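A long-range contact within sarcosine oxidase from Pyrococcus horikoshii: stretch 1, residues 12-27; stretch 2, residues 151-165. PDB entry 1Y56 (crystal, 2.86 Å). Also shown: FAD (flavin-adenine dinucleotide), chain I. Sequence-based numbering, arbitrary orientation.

Stretch 1, residues 12-27: GGGIVGVTIAHELAKR
Stretch 2, residues 151-165: ATTAFAVKAKEYGAK

At the apolar centre, F155 points its CA-to-CB bond toward the first helix, with chi1 m (-78°) and chi2 -67°. Its CB lies 3.9 Å from V18 CG2, and its CD2 lies 4.2 Å from I15 CD1. V18 also points toward its partner helix, but its chi1 of -30° falls between rotamer wells; V18 CG2 lies 3.7 Å from T152 O and 3.8 Å from T152 CG2. I15 starts sideways, yet chi1 t and chi2 p bring its end nearer, placing I15 CD1 3.3 Å from T152 OG1. That hydroxyl has its hydrogen bond elsewhere in the structure, so the approach to a methyl leaves no polar need unmet. T152 itself is m.

These residues belong to two helices, 15-26 and 151-161, that run in broadly the same direction: their axes cross at 31° and approach to 8.6 Å. The register is set by I15 CA to T152 CA at 5.2 Å, V18 CA to A156 CA at 5.9 Å, T19 CA to F155 CA at 6.3 Å, H22 CA to A159 CA at 4.4 Å and K26 CA to Y162 CA at 5.5 Å. Backbone i to i+4 hydrogen bonds define both helices, for example H22 N to V18 O at 2.8 Å and A156 N to T152 O at 2.8 Å.

The closest CA pair of the register is H22-A159, where the small alanine side chain leaves room: A159 CB sits 3.9 Å from H22 CA and 4.1 Å from H22 CB. H22 (chi1 t, chi2 67°) extends its ring between two aromatic neighbours. Its CD2 is 3.6 Å from F155 CD1, which lies over one face of the imidazole, but the ring planes meet at 57° with centroids 5.2 Å apart, an oblique pair. The H22 and Y162 rings are likewise oblique, at 58° and 6.0 Å between centroids, with H22 CE1 4.0 Å from Y162 CE2.

Toward the C-terminal ends, A25 CB packs against Y162 CB at 3.9 Å and A164 CB at 4.0 Å. This second contact follows a Schellman motif: G163 takes phi/psi 105/7, while A164 N bonds A159 O at 2.7 Å and G163 N bonds K160 O at 2.6 Å. The turn lets A164, at -74/143, direct its CB toward the first helix. A side chain at G163 would be jammed against the preceding carbonyl oxygen.

Farther out, Y162 (chi1 m, chi2 -70°) offers a ring face to K26. K26 CB stands 3.4 Å from the Y162 ring centroid, only 6° off the normal, a CH-pi contact, whereas the end of the lysine leads away. Two salt bridges form, each within its own stretch: R27 NH2 with E23 OE1 at 2.7 Å, and K158 NZ with E161 OE2 at 3.3 Å, the latter also a weak hydrogen bond. No hydrogen bond crosses the contact, so its 666 Å² of buried surface is held by packing. At the N-terminal end of the first helix G14 occupies the N-cap position, and V16 N, in the first turn, donates a hydrogen bond to FAD O2P at 3.1 Å.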

# COMPACT_ATOMS: atom_id res chain seq x y z
N GLY B 12 19.46 37.73 -13.68
CA GLY B 12 19.67 37.83 -12.24
C GLY B 12 19.12 39.11 -11.66
O GLY B 12 19.44 40.20 -12.12
N GLY B 13 18.29 38.98 -10.62
CA GLY B 13 17.66 40.14 -10.00
C GLY B 13 18.06 40.32 -8.55
O GLY B 13 17.22 40.55 -7.68
N GLY B 14 19.35 40.19 -8.28
CA GLY B 14 19.88 40.51 -6.97
C GLY B 14 20.37 41.94 -6.98
O GLY B 14 20.15 42.67 -7.97
N ILE B 15 21.03 42.34 -5.90
CA ILE B 15 21.49 43.72 -5.78
C ILE B 15 22.21 44.16 -7.06
O ILE B 15 21.93 45.22 -7.60
CB ILE B 15 22.33 43.97 -4.48
CG1 ILE B 15 22.57 45.46 -4.23
CG2 ILE B 15 23.63 43.18 -4.51
CD1 ILE B 15 21.32 46.34 -4.29
N VAL B 16 23.10 43.31 -7.58
CA VAL B 16 23.87 43.67 -8.76
C VAL B 16 22.99 43.79 -10.01
O VAL B 16 23.03 44.79 -10.73
CB VAL B 16 25.05 42.72 -8.97
CG1 VAL B 16 25.82 43.08 -10.23
CG2 VAL B 16 25.97 42.81 -7.77
N GLY B 17 22.19 42.75 -10.25
CA GLY B 17 21.30 42.73 -11.41
C GLY B 17 20.39 43.94 -11.46
O GLY B 17 20.30 44.59 -12.50
N VAL B 18 19.71 44.24 -10.34
CA VAL B 18 18.70 45.31 -10.33
C VAL B 18 19.35 46.69 -10.38
O VAL B 18 18.80 47.63 -10.97
CB VAL B 18 17.64 45.22 -9.17
CG1 VAL B 18 17.42 43.79 -8.77
CG2 VAL B 18 18.05 46.03 -7.96
N THR B 19 20.54 46.79 -9.80
CA THR B 19 21.25 48.04 -9.72
C THR B 19 21.74 48.45 -11.11
O THR B 19 21.79 49.63 -11.43
CB THR B 19 22.39 47.95 -8.69
OG1 THR B 19 22.66 49.25 -8.15
CG2 THR B 19 23.67 47.37 -9.29
N ILE B 20 22.09 47.45 -11.92
CA ILE B 20 22.48 47.64 -13.31
C ILE B 20 21.28 48.06 -14.15
O ILE B 20 21.33 49.05 -14.87
CB ILE B 20 23.12 46.34 -13.90
CG1 ILE B 20 24.52 46.11 -13.30
CG2 ILE B 20 23.17 46.39 -15.42
CD1 ILE B 20 25.11 44.71 -13.56
N ALA B 21 20.19 47.30 -14.05
CA ALA B 21 18.95 47.65 -14.72
C ALA B 21 18.62 49.09 -14.39
O ALA B 21 18.35 49.89 -15.28
CB ALA B 21 17.84 46.74 -14.28
N HIS B 22 18.68 49.40 -13.10
CA HIS B 22 18.33 50.72 -12.59
C HIS B 22 19.07 51.86 -13.30
O HIS B 22 18.45 52.85 -13.69
CB HIS B 22 18.56 50.79 -11.08
CG HIS B 22 18.64 52.18 -10.55
ND1 HIS B 22 17.56 53.04 -10.55
CD2 HIS B 22 19.67 52.88 -10.02
CE1 HIS B 22 17.92 54.20 -10.04
NE2 HIS B 22 19.20 54.13 -9.71
N GLU B 23 20.38 51.72 -13.47
CA GLU B 23 21.16 52.72 -14.20
C GLU B 23 20.76 52.79 -15.67
O GLU B 23 20.60 53.88 -16.21
CB GLU B 23 22.66 52.49 -14.07
CG GLU B 23 23.24 52.77 -12.70
CD GLU B 23 23.22 54.24 -12.28
OE1 GLU B 23 22.69 55.10 -13.03
OE2 GLU B 23 23.74 54.53 -11.18
N LEU B 24 20.61 51.64 -16.31
CA LEU B 24 20.28 51.61 -17.71
C LEU B 24 18.94 52.29 -17.97
O LEU B 24 18.81 53.06 -18.94
CB LEU B 24 20.25 50.17 -18.23
CG LEU B 24 21.59 49.46 -18.45
CD1 LEU B 24 21.38 47.96 -18.44
CD2 LEU B 24 22.30 49.91 -19.72
N ALA B 25 17.98 52.03 -17.09
CA ALA B 25 16.62 52.52 -17.26
C ALA B 25 16.50 54.02 -17.03
O ALA B 25 15.81 54.72 -17.78
CB ALA B 25 15.66 51.77 -16.35
N LYS B 26 17.17 54.53 -16.00
CA LYS B 26 17.14 55.97 -15.75
C LYS B 26 17.95 56.72 -16.80
O LYS B 26 17.80 57.92 -16.96
CB LYS B 26 17.57 56.34 -14.32
CG LYS B 26 19.07 56.33 -14.06
CD LYS B 26 19.56 57.64 -13.42
CE LYS B 26 19.09 57.83 -11.97
NZ LYS B 26 19.56 59.13 -11.40
N ARG B 27 18.79 55.99 -17.53
CA ARG B 27 19.56 56.55 -18.63
C ARG B 27 18.77 56.53 -19.94
O ARG B 27 19.30 56.88 -21.00
CB ARG B 27 20.88 55.80 -18.81
CG ARG B 27 22.02 56.27 -17.92
CD ARG B 27 23.20 55.36 -18.07
NE ARG B 27 24.45 55.94 -17.59
CZ ARG B 27 24.77 56.09 -16.30
NH1 ARG B 27 25.94 56.61 -15.96
NH2 ARG B 27 23.91 55.72 -15.36
N ALA B 151 17.39 47.82 0.41
CA ALA B 151 18.03 48.58 -0.66
C ALA B 151 17.76 48.03 -2.06
O ALA B 151 17.61 48.79 -3.02
CB ALA B 151 19.52 48.66 -0.41
N THR B 152 17.69 46.71 -2.19
CA THR B 152 17.43 46.09 -3.48
C THR B 152 16.00 46.38 -3.94
O THR B 152 15.79 46.78 -5.07
CB THR B 152 17.73 44.58 -3.45
OG1 THR B 152 19.07 44.37 -2.99
CG2 THR B 152 17.61 43.98 -4.83
N THR B 153 15.04 46.18 -3.03
CA THR B 153 13.63 46.40 -3.33
C THR B 153 13.38 47.85 -3.76
O THR B 153 12.58 48.10 -4.66
CB THR B 153 12.75 46.04 -2.12
OG1 THR B 153 12.97 44.67 -1.77
CG2 THR B 153 11.28 46.21 -2.45
N ALA B 154 14.09 48.77 -3.11
CA ALA B 154 14.03 50.20 -3.41
C ALA B 154 14.50 50.48 -4.84
O ALA B 154 13.72 50.96 -5.67
CB ALA B 154 14.83 51.00 -2.39
N PHE B 155 15.75 50.14 -5.13
CA PHE B 155 16.28 50.23 -6.49
C PHE B 155 15.36 49.53 -7.48
O PHE B 155 15.19 49.99 -8.58
CB PHE B 155 17.67 49.61 -6.59
CG PHE B 155 18.77 50.47 -6.07
CD1 PHE B 155 19.11 51.65 -6.72
CD2 PHE B 155 19.51 50.08 -4.96
CE1 PHE B 155 20.15 52.45 -6.25
CE2 PHE B 155 20.55 50.86 -4.47
CZ PHE B 155 20.87 52.05 -5.12
N ALA B 156 14.78 48.42 -7.07
CA ALA B 156 13.87 47.67 -7.91
C ALA B 156 12.65 48.50 -8.33
O ALA B 156 12.39 48.64 -9.54
CB ALA B 156 13.44 46.38 -7.21
N VAL B 157 11.91 49.08 -7.37
CA VAL B 157 10.66 49.80 -7.69
C VAL B 157 10.93 51.07 -8.49
O VAL B 157 10.08 51.49 -9.27
CB VAL B 157 9.74 50.13 -6.45
CG1 VAL B 157 9.64 48.94 -5.49
CG2 VAL B 157 10.19 51.38 -5.72
N LYS B 158 12.11 51.67 -8.30
CA LYS B 158 12.54 52.81 -9.11
C LYS B 158 12.88 52.41 -10.55
O LYS B 158 12.52 53.11 -11.50
CB LYS B 158 13.70 53.55 -8.45
CG LYS B 158 13.27 54.60 -7.43
CD LYS B 158 12.60 55.81 -8.10
CE LYS B 158 12.09 56.85 -7.08
NZ LYS B 158 11.12 56.27 -6.10
N ALA B 159 13.57 51.29 -10.69
CA ALA B 159 13.92 50.77 -12.01
C ALA B 159 12.65 50.54 -12.82
O ALA B 159 12.62 50.84 -14.02
CB ALA B 159 14.73 49.50 -11.89
N LYS B 160 11.61 50.03 -12.16
CA LYS B 160 10.31 49.82 -12.80
C LYS B 160 9.68 51.16 -13.15
O LYS B 160 9.23 51.37 -14.28
CB LYS B 160 9.37 49.01 -11.90
CG LYS B 160 9.50 47.50 -12.06
CD LYS B 160 8.16 46.78 -11.89
CE LYS B 160 7.95 46.28 -10.46
NZ LYS B 160 6.79 45.35 -10.36
N GLU B 161 9.67 52.07 -12.18
CA GLU B 161 9.21 53.44 -12.38
C GLU B 161 9.86 54.08 -13.60
O GLU B 161 9.18 54.68 -14.42
CB GLU B 161 9.46 54.27 -11.14
CG GLU B 161 8.36 54.12 -10.09
CD GLU B 161 8.57 55.00 -8.87
OE1 GLU B 161 7.83 54.81 -7.88
OE2 GLU B 161 9.47 55.89 -8.90
N TYR B 162 11.18 53.94 -13.70
CA TYR B 162 11.92 54.40 -14.88
C TYR B 162 11.69 53.54 -16.12
O TYR B 162 12.29 53.81 -17.16
CB TYR B 162 13.42 54.40 -14.61
CG TYR B 162 13.95 55.52 -13.76
CD1 TYR B 162 13.99 56.83 -14.23
CD2 TYR B 162 14.46 55.25 -12.49
CE1 TYR B 162 14.50 57.86 -13.44
CE2 TYR B 162 14.97 56.27 -11.69
CZ TYR B 162 14.99 57.56 -12.17
OH TYR B 162 15.51 58.56 -11.37
N GLY B 163 10.89 52.47 -16.01
CA GLY B 163 10.49 51.71 -17.19
C GLY B 163 11.13 50.36 -17.44
O GLY B 163 10.90 49.73 -18.48
N ALA B 164 11.91 49.89 -16.48
CA ALA B 164 12.48 48.54 -16.57
C ALA B 164 11.42 47.46 -16.31
O ALA B 164 10.53 47.63 -15.47
CB ALA B 164 13.64 48.39 -15.62
N LYS B 165 11.52 46.35 -17.03
CA LYS B 165 10.71 45.18 -16.74
C LYS B 165 11.48 44.21 -15.85
O LYS B 165 12.60 43.83 -16.17
CB LYS B 165 10.24 44.48 -18.01
CG LYS B 165 8.79 44.76 -18.40
CD LYS B 165 8.57 46.21 -18.91
CE LYS B 165 9.16 46.46 -20.30
NZ LYS B 165 8.43 45.69 -21.35
PA FAD I . 22.81 37.35 -6.12
O1A FAD I . 23.00 35.89 -5.83
O2A FAD I . 22.24 38.24 -5.04
O5B FAD I . 21.97 37.50 -7.48
C5B FAD I . 22.06 36.53 -8.51
C4B FAD I . 20.64 36.16 -8.89
O4B FAD I . 20.65 35.48 -10.14
C3B FAD I . 19.97 35.23 -7.88
O3B FAD I . 18.86 35.91 -7.27
C2B FAD I . 19.52 34.04 -8.71
O2B FAD I . 18.18 33.64 -8.48
C1B FAD I . 19.59 34.54 -10.12
N9A FAD I . 19.78 33.44 -11.09
C8A FAD I . 20.67 32.42 -11.02
N7A FAD I . 20.48 31.63 -12.11
C5A FAD I . 19.48 32.16 -12.84
C6A FAD I . 18.86 31.81 -14.03
N6A FAD I . 19.27 30.71 -14.72
N1A FAD I . 17.87 32.58 -14.51
C2A FAD I . 17.45 33.68 -13.85
N3A FAD I . 18.03 34.05 -12.70
C4A FAD I . 19.04 33.30 -12.18
N1 FAD I . 28.69 41.79 0.39
C2 FAD I . 28.96 43.03 0.84
O2 FAD I . 29.23 43.92 0.01
N3 FAD I . 28.94 43.34 2.15
C4 FAD I . 28.65 42.44 3.10
O4 FAD I . 28.63 42.75 4.32
C4X FAD I . 28.37 41.13 2.72
N5 FAD I . 28.08 40.15 3.62
C5X FAD I . 27.80 38.89 3.20
C6 FAD I . 27.50 37.91 4.16
C7 FAD I . 27.21 36.60 3.76
C7M FAD I . 26.88 35.56 4.81
C8 FAD I . 27.22 36.28 2.40
C8M FAD I . 26.93 34.91 1.92
C9 FAD I . 27.53 37.25 1.44
C9A FAD I . 27.82 38.56 1.83
N10 FAD I . 28.11 39.48 0.88
C10 FAD I . 28.40 40.81 1.27
C1' FAD I . 28.14 39.09 -0.52
C2' FAD I . 26.96 39.66 -1.26
O2' FAD I . 25.80 38.99 -0.79
C3' FAD I . 27.12 39.36 -2.73
O3' FAD I . 28.39 39.87 -3.18
C4' FAD I . 26.00 39.99 -3.52
O4' FAD I . 24.71 39.53 -3.06
C5' FAD I . 26.14 39.68 -5.00
O5' FAD I . 24.92 40.13 -5.59
P FAD I . 24.49 39.51 -6.98
O1P FAD I . 25.71 39.50 -7.87
O2P FAD I . 23.23 40.22 -7.39
O3P FAD I . 24.22 37.98 -6.56